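Side-chain contact in phosphoethanolamine N-methyltransferase 1 (Haemonchus contortus, PDB 4KRG), which probably catalyses the S-adenosylmethionine-dependent N-methylation of phosphoethanolamine in nematode phosphocholine biosynthesis: residues Y276-K281 with C457-I462. Sequence-based numbering, arbitrary orientation.
Sequences YSWTDK and CNYLLI
A T-shaped aromatic pair, Trp278 against Tyr459, ties the turn that leads into the short helix 280-283 to the start of the last strand, 458-465. The benzo end of the indole does the touching: CH2 of Trp278 lies over one face of the phenol, offset toward the rim, 3.8 Å from CZ of Tyr459. The six-membered rings are 5.3 Å apart between centroids, the indole edge pointing at the Tyr459 face with the planes at 69°. CZ2 of Trp278 reaches the phenol oxygen of Tyr459 at 3.8 Å, near the indole plane; that hydroxyl has its polar partner in Ser455, whose OG it hydrogen-bonds. With chi1 at 72°, CG of Trp278 lies between the backbone N and the carbonyl carbon, and one face of the indole rests on the methyl CG2 of Thr279, 3.7 Å above the plane. The type I turn from Ser277 to Asp280 is closed by Asp280 N to Ser277 O (3.1 Å), and the Asp280 carboxylate returns to accept, through OD2, from Ser277 N (3.1 Å), which approaches from above its plane. Both side chains of the aromatic pair also touch Ser437 of helix 434-448. The buried pair thus joins a loop-to-helix turn to the antiparallel last strand inserted between 400-408 and 428-432, as in the Rossmann-like class I methyltransferase fold, here in the C-terminal half of a di-domain enzyme.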
# COMPACT_ATOMS: atom_id res chain seq x y z
N TYR A 276 19.45 10.71 -7.90
CA TYR A 276 20.11 10.34 -6.64
C TYR A 276 19.49 11.20 -5.55
O TYR A 276 18.77 12.14 -5.86
CB TYR A 276 21.62 10.57 -6.72
CG TYR A 276 21.98 11.99 -7.07
CD1 TYR A 276 22.16 12.95 -6.08
CD2 TYR A 276 22.14 12.38 -8.40
CE1 TYR A 276 22.48 14.24 -6.40
CE2 TYR A 276 22.46 13.68 -8.73
CZ TYR A 276 22.63 14.61 -7.72
OH TYR A 276 22.95 15.90 -8.03
N SER A 277 19.76 10.89 -4.28
CA SER A 277 19.24 11.71 -3.18
C SER A 277 20.35 12.63 -2.68
O SER A 277 21.52 12.24 -2.70
CB SER A 277 18.73 10.83 -2.04
OG SER A 277 18.29 11.62 -0.94
N TRP A 278 20.01 13.83 -2.24
CA TRP A 278 21.07 14.71 -1.75
C TRP A 278 21.72 14.15 -0.50
O TRP A 278 22.85 14.48 -0.19
CB TRP A 278 20.59 16.15 -1.52
CG TRP A 278 19.68 16.43 -0.35
CD1 TRP A 278 18.34 16.66 -0.41
CD2 TRP A 278 20.05 16.60 1.02
NE1 TRP A 278 17.84 16.93 0.84
CE2 TRP A 278 18.88 16.91 1.74
CE3 TRP A 278 21.26 16.52 1.72
CZ2 TRP A 278 18.87 17.12 3.12
CZ3 TRP A 278 21.26 16.73 3.09
CH2 TRP A 278 20.07 17.03 3.77
N THR A 279 21.00 13.26 0.18
CA THR A 279 21.48 12.69 1.42
C THR A 279 22.51 11.58 1.20
O THR A 279 23.14 11.13 2.15
CB THR A 279 20.31 12.14 2.26
OG1 THR A 279 19.67 11.10 1.52
CG2 THR A 279 19.30 13.22 2.56
N ASP A 280 22.66 11.14 -0.05
CA ASP A 280 23.61 10.08 -0.37
C ASP A 280 25.00 10.41 0.14
O ASP A 280 25.63 9.60 0.82
CB ASP A 280 23.71 9.86 -1.89
CG ASP A 280 22.42 9.37 -2.50
OD1 ASP A 280 21.48 9.07 -1.75
OD2 ASP A 280 22.36 9.27 -3.74
N LYS A 281 25.47 11.60 -0.21
CA LYS A 281 26.80 12.07 0.16
C LYS A 281 26.97 12.12 1.68
O LYS A 281 28.04 11.82 2.20
CB LYS A 281 27.07 13.45 -0.44
CG LYS A 281 28.39 14.09 -0.02
CD LYS A 281 29.56 13.60 -0.88
CE LYS A 281 30.92 13.81 -0.21
NZ LYS A 281 31.25 15.24 0.02
N CYS A 457 17.33 23.78 7.17
CA CYS A 457 17.55 23.33 8.54
C CYS A 457 19.01 22.97 8.77
O CYS A 457 19.77 22.79 7.82
CB CYS A 457 16.70 22.09 8.83
SG CYS A 457 14.97 22.46 8.96
N ASN A 458 19.40 22.87 10.04
CA ASN A 458 20.68 22.29 10.40
C ASN A 458 20.54 20.77 10.45
O ASN A 458 19.42 20.26 10.53
CB ASN A 458 21.15 22.84 11.74
CG ASN A 458 21.32 24.33 11.71
OD1 ASN A 458 21.82 24.88 10.74
ND2 ASN A 458 20.87 25.00 12.76
N TYR A 459 21.65 20.04 10.38
CA TYR A 459 21.58 18.58 10.34
C TYR A 459 22.59 17.87 11.22
O TYR A 459 23.77 18.23 11.26
CB TYR A 459 21.70 18.06 8.90
CG TYR A 459 20.46 18.31 8.09
CD1 TYR A 459 19.37 17.44 8.17
CD2 TYR A 459 20.37 19.41 7.25
CE1 TYR A 459 18.23 17.67 7.44
CE2 TYR A 459 19.22 19.65 6.51
CZ TYR A 459 18.16 18.78 6.61
OH TYR A 459 17.02 19.01 5.88
N LEU A 460 22.11 16.85 11.93
CA LEU A 460 22.96 15.98 12.71
C LEU A 460 22.96 14.60 12.08
O LEU A 460 21.92 14.11 11.62
CB LEU A 460 22.46 15.87 14.15
CG LEU A 460 22.36 17.15 14.98
CD1 LEU A 460 21.76 16.86 16.34
CD2 LEU A 460 23.73 17.81 15.13
N LEU A 461 24.12 13.97 12.05
CA LEU A 461 24.23 12.60 11.59
C LEU A 461 24.56 11.78 12.82
O LEU A 461 25.57 12.02 13.48
CB LEU A 461 25.34 12.47 10.55
CG LEU A 461 25.50 11.12 9.85
CD1 LEU A 461 24.23 10.73 9.13
CD2 LEU A 461 26.66 11.20 8.87
N ILE A 462 23.70 10.82 13.14
CA ILE A 462 23.83 10.06 14.38
C ILE A 462 23.97 8.56 14.09
O ILE A 462 23.27 8.01 13.23
CB ILE A 462 22.63 10.32 15.30
CG1 ILE A 462 22.46 11.82 15.52
CG2 ILE A 462 22.81 9.59 16.63
CD1 ILE A 462 21.10 12.23 16.01